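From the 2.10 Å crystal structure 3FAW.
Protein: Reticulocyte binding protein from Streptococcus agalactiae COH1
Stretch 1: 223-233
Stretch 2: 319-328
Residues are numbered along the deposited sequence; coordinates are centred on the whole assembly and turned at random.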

ATOM      1  N   SER A 223      -7.968 -15.629 -11.416  1.00 15.01           N
ATOM      2  CA  SER A 223      -8.901 -14.654 -11.986  1.00 13.96           C
ATOM      3  C   SER A 223     -10.317 -14.916 -11.467  1.00 14.06           C
ATOM      4  O   SER A 223     -10.538 -15.853 -10.690  1.00 13.95           O
ATOM      5  CB  SER A 223      -8.869 -14.668 -13.523  1.00 14.36           C
ATOM      6  OG  SER A 223      -9.483 -13.497 -14.059  1.00 10.40           O
ATOM      7  N   LEU A 224     -11.258 -14.073 -11.887  1.00 11.90           N
ATOM      8  CA  LEU A 224     -12.624 -14.099 -11.370  1.00 12.20           C
ATOM      9  C   LEU A 224     -13.652 -13.767 -12.448  1.00 12.14           C
ATOM     10  O   LEU A 224     -13.318 -13.189 -13.484  1.00 12.22           O
ATOM     11  CB  LEU A 224     -12.791 -13.079 -10.238  1.00 11.58           C
ATOM     12  CG  LEU A 224     -11.820 -13.071  -9.052  1.00 12.40           C
ATOM     13  CD1 LEU A 224     -11.988 -11.779  -8.264  1.00  7.43           C
ATOM     14  CD2 LEU A 224     -12.020 -14.287  -8.149  1.00  7.85           C
ATOM     15  N   ALA A 225     -14.904 -14.132 -12.180  1.00 12.78           N
ATOM     16  CA  ALA A 225     -16.042 -13.680 -12.978  1.00 12.95           C
ATOM     17  C   ALA A 225     -16.268 -12.192 -12.735  1.00 13.27           C
ATOM     18  O   ALA A 225     -15.924 -11.681 -11.668  1.00 13.68           O
ATOM     19  CB  ALA A 225     -17.295 -14.465 -12.617  1.00 11.02           C
ATOM     20  N   GLU A 226     -16.835 -11.501 -13.723  1.00 13.52           N
ATOM     21  CA  GLU A 226     -17.200 -10.091 -13.563  1.00 13.96           C
ATOM     22  C   GLU A 226     -17.988  -9.924 -12.261  1.00 13.93           C
ATOM     23  O   GLU A 226     -18.878 -10.722 -11.961  1.00 13.69           O
ATOM     24  CB  GLU A 226     -17.985  -9.554 -14.776  1.00 14.35           C
ATOM     25  CG  GLU A 226     -19.416 -10.100 -14.984  1.00 14.58           C
ATOM     26  CD  GLU A 226     -19.474 -11.563 -15.412  1.00  9.99           C
ATOM     27  OE1 GLU A 226     -18.433 -12.140 -15.791  1.00 12.19           O
ATOM     28  OE2 GLU A 226     -20.577 -12.141 -15.370  1.00 13.16           O
ATOM     29  N   TRP A 227     -17.633  -8.902 -11.488  1.00 14.17           N
ATOM     30  CA  TRP A 227     -18.102  -8.766 -10.104  1.00 14.11           C
ATOM     31  C   TRP A 227     -18.907  -7.483  -9.896  1.00 14.13           C
ATOM     32  O   TRP A 227     -18.487  -6.389 -10.291  1.00 12.99           O
ATOM     33  CB  TRP A 227     -16.904  -8.826  -9.147  1.00 13.48           C
ATOM     34  CG  TRP A 227     -17.213  -8.551  -7.701  1.00 14.33           C
ATOM     35  CD1 TRP A 227     -16.659  -7.577  -6.923  1.00 12.76           C
ATOM     36  CD2 TRP A 227     -18.138  -9.258  -6.861  1.00 14.05           C
ATOM     37  NE1 TRP A 227     -17.184  -7.631  -5.654  1.00 13.48           N
ATOM     38  CE2 TRP A 227     -18.092  -8.651  -5.587  1.00 11.21           C
ATOM     39  CE3 TRP A 227     -19.005 -10.339  -7.061  1.00 13.24           C
ATOM     40  CZ2 TRP A 227     -18.876  -9.089  -4.517  1.00 13.35           C
ATOM     41  CZ3 TRP A 227     -19.785 -10.774  -5.997  1.00 14.17           C
ATOM     42  CH2 TRP A 227     -19.714 -10.149  -4.740  1.00 13.85           C
ATOM     43  N   ASP A 228     -20.077  -7.646  -9.287  1.00 14.91           N
ATOM     44  CA  ASP A 228     -20.930  -6.533  -8.887  1.00 15.06           C
ATOM     45  C   ASP A 228     -21.441  -6.837  -7.483  1.00 14.14           C
ATOM     46  O   ASP A 228     -22.274  -7.725  -7.311  1.00 13.55           O
ATOM     47  CB  ASP A 228     -22.099  -6.376  -9.876  1.00 15.68           C
ATOM     48  CG  ASP A 228     -23.073  -5.275  -9.477  1.00 15.93           C
ATOM     49  OD1 ASP A 228     -22.745  -4.456  -8.591  1.00 17.42           O
ATOM     50  OD2 ASP A 228     -24.178  -5.230 -10.056  1.00 18.03           O
ATOM     51  N   SER A 229     -20.938  -6.103  -6.488  1.00 15.70           N
ATOM     52  CA  SER A 229     -21.254  -6.387  -5.076  1.00 15.94           C
ATOM     53  C   SER A 229     -22.731  -6.216  -4.712  1.00 16.75           C
ATOM     54  O   SER A 229     -23.168  -6.706  -3.667  1.00 17.39           O
ATOM     55  CB  SER A 229     -20.374  -5.566  -4.123  1.00 15.34           C
ATOM     56  OG  SER A 229     -20.489  -4.173  -4.346  1.00 13.12           O
ATOM     57  N   ASN A 230     -23.496  -5.533  -5.564  1.00 17.98           N
ATOM     58  CA  ASN A 230     -24.951  -5.461  -5.396  1.00 17.92           C
ATOM     59  C   ASN A 230     -25.639  -6.828  -5.503  1.00 16.56           C
ATOM     60  O   ASN A 230     -26.738  -7.008  -4.984  1.00 17.05           O
ATOM     61  CB  ASN A 230     -25.567  -4.493  -6.414  1.00 18.75           C
ATOM     62  CG  ASN A 230     -25.301  -3.033  -6.079  1.00 21.90           C
ATOM     63  OD1 ASN A 230     -25.000  -2.233  -6.966  1.00 28.65           O
ATOM     64  ND2 ASN A 230     -25.414  -2.677  -4.800  1.00 20.42           N
ATOM     65  N   THR A 231     -24.988  -7.788  -6.160  1.00 15.53           N
ATOM     66  CA  THR A 231     -25.563  -9.124  -6.350  1.00 14.43           C
ATOM     67  C   THR A 231     -25.420 -10.045  -5.132  1.00 13.89           C
ATOM     68  O   THR A 231     -25.963 -11.150  -5.131  1.00 11.94           O
ATOM     69  CB  THR A 231     -24.946  -9.839  -7.582  1.00 14.82           C
ATOM     70  OG1 THR A 231     -23.562 -10.130  -7.335  1.00 14.69           O
ATOM     71  CG2 THR A 231     -25.081  -8.973  -8.840  1.00 12.83           C
ATOM     72  N   VAL A 232     -24.690  -9.604  -4.108  1.00 13.87           N
ATOM     73  CA  VAL A 232     -24.504 -10.391  -2.884  1.00 15.38           C
ATOM     74  C   VAL A 232     -25.832 -10.801  -2.249  1.00 15.74           C
ATOM     75  O   VAL A 232     -26.755  -9.999  -2.162  1.00 16.19           O
ATOM     76  CB  VAL A 232     -23.678  -9.603  -1.823  1.00 16.50           C
ATOM     77  CG1 VAL A 232     -23.872 -10.190  -0.420  1.00 18.03           C
ATOM     78  CG2 VAL A 232     -22.203  -9.588  -2.196  1.00 18.09           C
ATOM     79  N   ASN A 233     -25.923 -12.057  -1.820  1.00 17.32           N
ATOM     80  CA  ASN A 233     -27.042 -12.514  -0.986  1.00 18.87           C
ATOM     81  C   ASN A 233     -26.539 -13.418   0.150  1.00 19.28           C
ATOM     82  O   ASN A 233     -25.332 -13.504   0.380  1.00 20.72           O
ATOM     83  CB  ASN A 233     -28.144 -13.181  -1.838  1.00 17.99           C
ATOM     84  CG  ASN A 233     -27.658 -14.402  -2.608  1.00 16.55           C
ATOM     85  OD1 ASN A 233     -26.835 -15.175  -2.126  1.00 12.32           O
ATOM     86  ND2 ASN A 233     -28.190 -14.585  -3.815  1.00 16.52           N
ATOM     87  N   LEU A 319      -5.414  -5.496  -7.475  1.00 11.65           N
ATOM     88  CA  LEU A 319      -6.029  -6.775  -7.087  1.00 12.80           C
ATOM     89  C   LEU A 319      -7.499  -6.574  -6.718  1.00 12.90           C
ATOM     90  O   LEU A 319      -7.913  -5.466  -6.375  1.00 12.35           O
ATOM     91  CB  LEU A 319      -5.258  -7.439  -5.948  1.00 12.47           C
ATOM     92  CG  LEU A 319      -3.886  -7.957  -6.406  1.00 16.13           C
ATOM     93  CD1 LEU A 319      -2.882  -7.874  -5.287  1.00 21.62           C
ATOM     94  CD2 LEU A 319      -3.968  -9.380  -6.956  1.00 12.89           C
ATOM     95  N   SER A 320      -8.278  -7.653  -6.804  1.00 12.11           N
ATOM     96  CA  SER A 320      -9.729  -7.568  -6.670  1.00 12.48           C
ATOM     97  C   SER A 320     -10.143  -6.951  -5.343  1.00 11.36           C
ATOM     98  O   SER A 320      -9.704  -7.391  -4.287  1.00 10.68           O
ATOM     99  CB  SER A 320     -10.381  -8.948  -6.800  1.00 11.70           C
ATOM    100  OG  SER A 320     -11.783  -8.862  -6.573  1.00 11.80           O
ATOM    101  N   TYR A 321     -10.976  -5.916  -5.425  1.00 13.86           N
ATOM    102  CA  TYR A 321     -11.590  -5.305  -4.245  1.00 13.25           C
ATOM    103  C   TYR A 321     -13.108  -5.445  -4.304  1.00 12.61           C
ATOM    104  O   TYR A 321     -13.685  -5.621  -5.380  1.00 11.24           O
ATOM    105  CB  TYR A 321     -11.167  -3.840  -4.078  1.00 13.81           C
ATOM    106  CG  TYR A 321     -11.306  -2.953  -5.302  1.00 13.00           C
ATOM    107  CD1 TYR A 321     -12.493  -2.260  -5.557  1.00 12.94           C
ATOM    108  CD2 TYR A 321     -10.239  -2.771  -6.179  1.00 13.28           C
ATOM    109  CE1 TYR A 321     -12.620  -1.427  -6.666  1.00 11.03           C
ATOM    110  CE2 TYR A 321     -10.354  -1.930  -7.291  1.00 13.77           C
ATOM    111  CZ  TYR A 321     -11.547  -1.265  -7.528  1.00 14.35           C
ATOM    112  OH  TYR A 321     -11.667  -0.435  -8.620  1.00 12.69           O
ATOM    113  N   PHE A 322     -13.739  -5.359  -3.136  1.00 12.75           N
ATOM    114  CA  PHE A 322     -15.105  -5.857  -2.939  1.00 13.63           C
ATOM    115  C   PHE A 322     -16.204  -4.869  -3.338  1.00 13.92           C
ATOM    116  O   PHE A 322     -17.095  -5.207  -4.123  1.00 14.22           O
ATOM    117  CB  PHE A 322     -15.285  -6.280  -1.470  1.00 14.55           C
ATOM    118  CG  PHE A 322     -16.582  -6.999  -1.188  1.00 14.44           C
ATOM    119  CD1 PHE A 322     -16.661  -8.382  -1.294  1.00 14.69           C
ATOM    120  CD2 PHE A 322     -17.717  -6.292  -0.797  1.00 12.79           C
ATOM    121  CE1 PHE A 322     -17.855  -9.051  -1.028  1.00 15.66           C
ATOM    122  CE2 PHE A 322     -18.915  -6.949  -0.526  1.00  8.77           C
ATOM    123  CZ  PHE A 322     -18.984  -8.330  -0.640  1.00 15.55           C
ATOM    124  N   TYR A 323     -16.156  -3.658  -2.792  1.00 14.06           N
ATOM    125  CA  TYR A 323     -17.230  -2.681  -3.007  1.00 14.61           C
ATOM    126  C   TYR A 323     -17.103  -2.007  -4.373  1.00 13.42           C
ATOM    127  O   TYR A 323     -16.467  -0.959  -4.508  1.00 11.58           O
ATOM    128  CB  TYR A 323     -17.243  -1.641  -1.890  1.00 15.13           C
ATOM    129  CG  TYR A 323     -17.514  -2.227  -0.526  1.00 16.34           C
ATOM    130  CD1 TYR A 323     -16.518  -2.267   0.444  1.00 19.53           C
ATOM    131  CD2 TYR A 323     -18.768  -2.743  -0.200  1.00 18.44           C
ATOM    132  CE1 TYR A 323     -16.755  -2.798   1.706  1.00 19.10           C
ATOM    133  CE2 TYR A 323     -19.018  -3.281   1.065  1.00 18.45           C
ATOM    134  CZ  TYR A 323     -18.003  -3.304   2.008  1.00 18.00           C
ATOM    135  OH  TYR A 323     -18.228  -3.830   3.258  1.00 22.42           O
ATOM    136  N   VAL A 324     -17.714  -2.626  -5.378  1.00 12.98           N
ATOM    137  CA  VAL A 324     -17.616  -2.160  -6.760  1.00 12.27           C
ATOM    138  C   VAL A 324     -18.628  -2.871  -7.669  1.00 12.27           C
ATOM    139  O   VAL A 324     -19.049  -3.998  -7.390  1.00 10.95           O
ATOM    140  CB  VAL A 324     -16.193  -2.398  -7.329  1.00 11.78           C
ATOM    141  CG1 VAL A 324     -15.952  -3.886  -7.570  1.00 12.62           C
ATOM    142  CG2 VAL A 324     -15.970  -1.602  -8.612  1.00 10.68           C
ATOM    143  N   ASN A 325     -19.009  -2.189  -8.748  1.00 12.02           N
ATOM    144  CA  ASN A 325     -19.752  -2.781  -9.855  1.00 12.38           C
ATOM    145  C   ASN A 325     -18.900  -2.632 -11.101  1.00 12.37           C
ATOM    146  O   ASN A 325     -18.813  -1.548 -11.685  1.00 13.11           O
ATOM    147  CB  ASN A 325     -21.108  -2.097 -10.062  1.00 12.64           C
ATOM    148  CG  ASN A 325     -21.903  -2.695 -11.227  1.00 14.39           C
ATOM    149  OD1 ASN A 325     -21.504  -3.693 -11.832  1.00 14.56           O
ATOM    150  ND2 ASN A 325     -23.041  -2.086 -11.532  1.00 14.56           N
ATOM    151  N   GLU A 326     -18.265  -3.724 -11.500  1.00 11.45           N
ATOM    152  CA  GLU A 326     -17.324  -3.701 -12.616  1.00 13.41           C
ATOM    153  C   GLU A 326     -18.020  -3.600 -13.981  1.00 13.71           C
ATOM    154  O   GLU A 326     -17.367  -3.349 -14.992  1.00 13.90           O
ATOM    155  CB  GLU A 326     -16.425  -4.939 -12.559  1.00 13.70           C
ATOM    156  CG  GLU A 326     -15.580  -5.027 -11.286  1.00 12.80           C
ATOM    157  CD  GLU A 326     -14.833  -6.345 -11.147  1.00 14.60           C
ATOM    158  OE1 GLU A 326     -15.199  -7.329 -11.833  1.00 13.30           O
ATOM    159  OE2 GLU A 326     -13.872  -6.392 -10.346  1.00 13.06           O
ATOM    160  N   MET A 327     -19.338  -3.789 -14.002  1.00 14.19           N
ATOM    161  CA  MET A 327     -20.120  -3.656 -15.225  1.00 16.31           C
ATOM    162  C   MET A 327     -20.593  -2.213 -15.484  1.00 16.13           C
ATOM    163  O   MET A 327     -21.242  -1.953 -16.496  1.00 16.45           O
ATOM    164  CB  MET A 327     -21.312  -4.616 -15.183  1.00 16.52           C
ATOM    165  CG  MET A 327     -20.923  -6.093 -15.072  1.00 18.64           C
ATOM    166  SD  MET A 327     -19.731  -6.649 -16.319  1.00 22.83           S
ATOM    167  CE  MET A 327     -20.603  -6.281 -17.846  1.00 26.27           C
ATOM    168  N   ASP A 328     -20.257  -1.289 -14.581  1.00 15.83           N
ATOM    169  CA  ASP A 328     -20.585   0.137 -14.724  1.00 14.77           C
ATOM    170  C   ASP A 328     -19.288   0.934 -14.841  1.00 15.12           C
ATOM    171  O   ASP A 328     -18.620   1.200 -13.836  1.00 14.34           O
ATOM    172  CB  ASP A 328     -21.401   0.600 -13.508  1.00 15.12           C
ATOM    173  CG  ASP A 328     -21.637   2.109 -13.474  1.00 17.33           C
ATOM    174  OD1 ASP A 328     -21.557   2.780 -14.527  1.00 18.20           O
ATOM    175  OD2 ASP A 328     -21.916   2.625 -12.371  1.00 21.45           O
TER
HETATM  176  O   HOH W   1     -14.012  -9.746 -11.204  1.00  5.58           O

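The two stretches are joined by one short backbone bridge, and most of the polar groups at its centre can be paired. At Asp228 and Asn325 the chains approach to 4.0 Å between CA atoms, and the hydrogen bonds form on the residues flanking this pair. Glu326 N donates to Trp227 O at 2.9 Å with an N-H...O angle of 169°; Ser229 N donates to Val324 O at 3.0 Å and 171°. Both angles are nearly straight, as expected of well-aligned peptide groups. Val324 O also receives a CA-H...O contact from Asp228 CA (3.5 Å, 143° at the hydrogen).

Side chains extend this pattern. Trp227 N has its acceptor in Glu326 OE1, 2.9 Å away at 148°, so Trp227 and Glu326 are tied twice, through both peptide groups of the tryptophan. Glu326, with chi1 m and chi2 t, points its CA-to-CB bond toward stretch 1 and extends its carboxylate to that amide. A water also donates to Glu326 OE1 and to Ala225 O, each at 2.8 Å, linking the stretches where the direct separation of Ala225 O and Glu326 OE1 is 4.4 Å. Glu326 OE2 is satisfied elsewhere in the structure, so neither carboxylate oxygen of this buried acid is left unpaired.

Trp227 loses the most surface to the partner, 116 Å² of its own. Its indole NE1 donates to Phe322 O at 2.9 Å and 147°, and that oxygen lies near the ring plane, where the N-H points. The indole also makes apolar contacts: Trp227 CZ2 lies over one face of the Phe322 ring, 3.6 Å from Phe322 CE1, and Trp227 CD1 is 3.8 Å from Val324 CG1. The six-membered ring of Trp227 and the Phe322 ring have planes at 59° and centroids 5.4 Å apart, an oblique arrangement. Val232 CG2 adds a contact of 3.8 Å to Phe322 CZ.

Ser229, in the p rotamer with CB directed toward stretch 2, offers OG as acceptor for Val324 N; at 3.3 Å and 142° this bond is weak. Ser229 CB packs 3.3 Å from Phe322 O.

Local bonds brace the bridged pair. Asp228 OD1 accepts from Asn230 N at 3.3 Å, while Asp228 O takes Thr231 N at 2.9 Å and Thr231 OG1 at 2.7 Å, anchoring the 3-10 segment. Across the bridge, Asn325 OD1 accepts from Met327 N at 3.1 Å and Asn325 O from Asp328 N at 3.2 Å, which holds the type I turn.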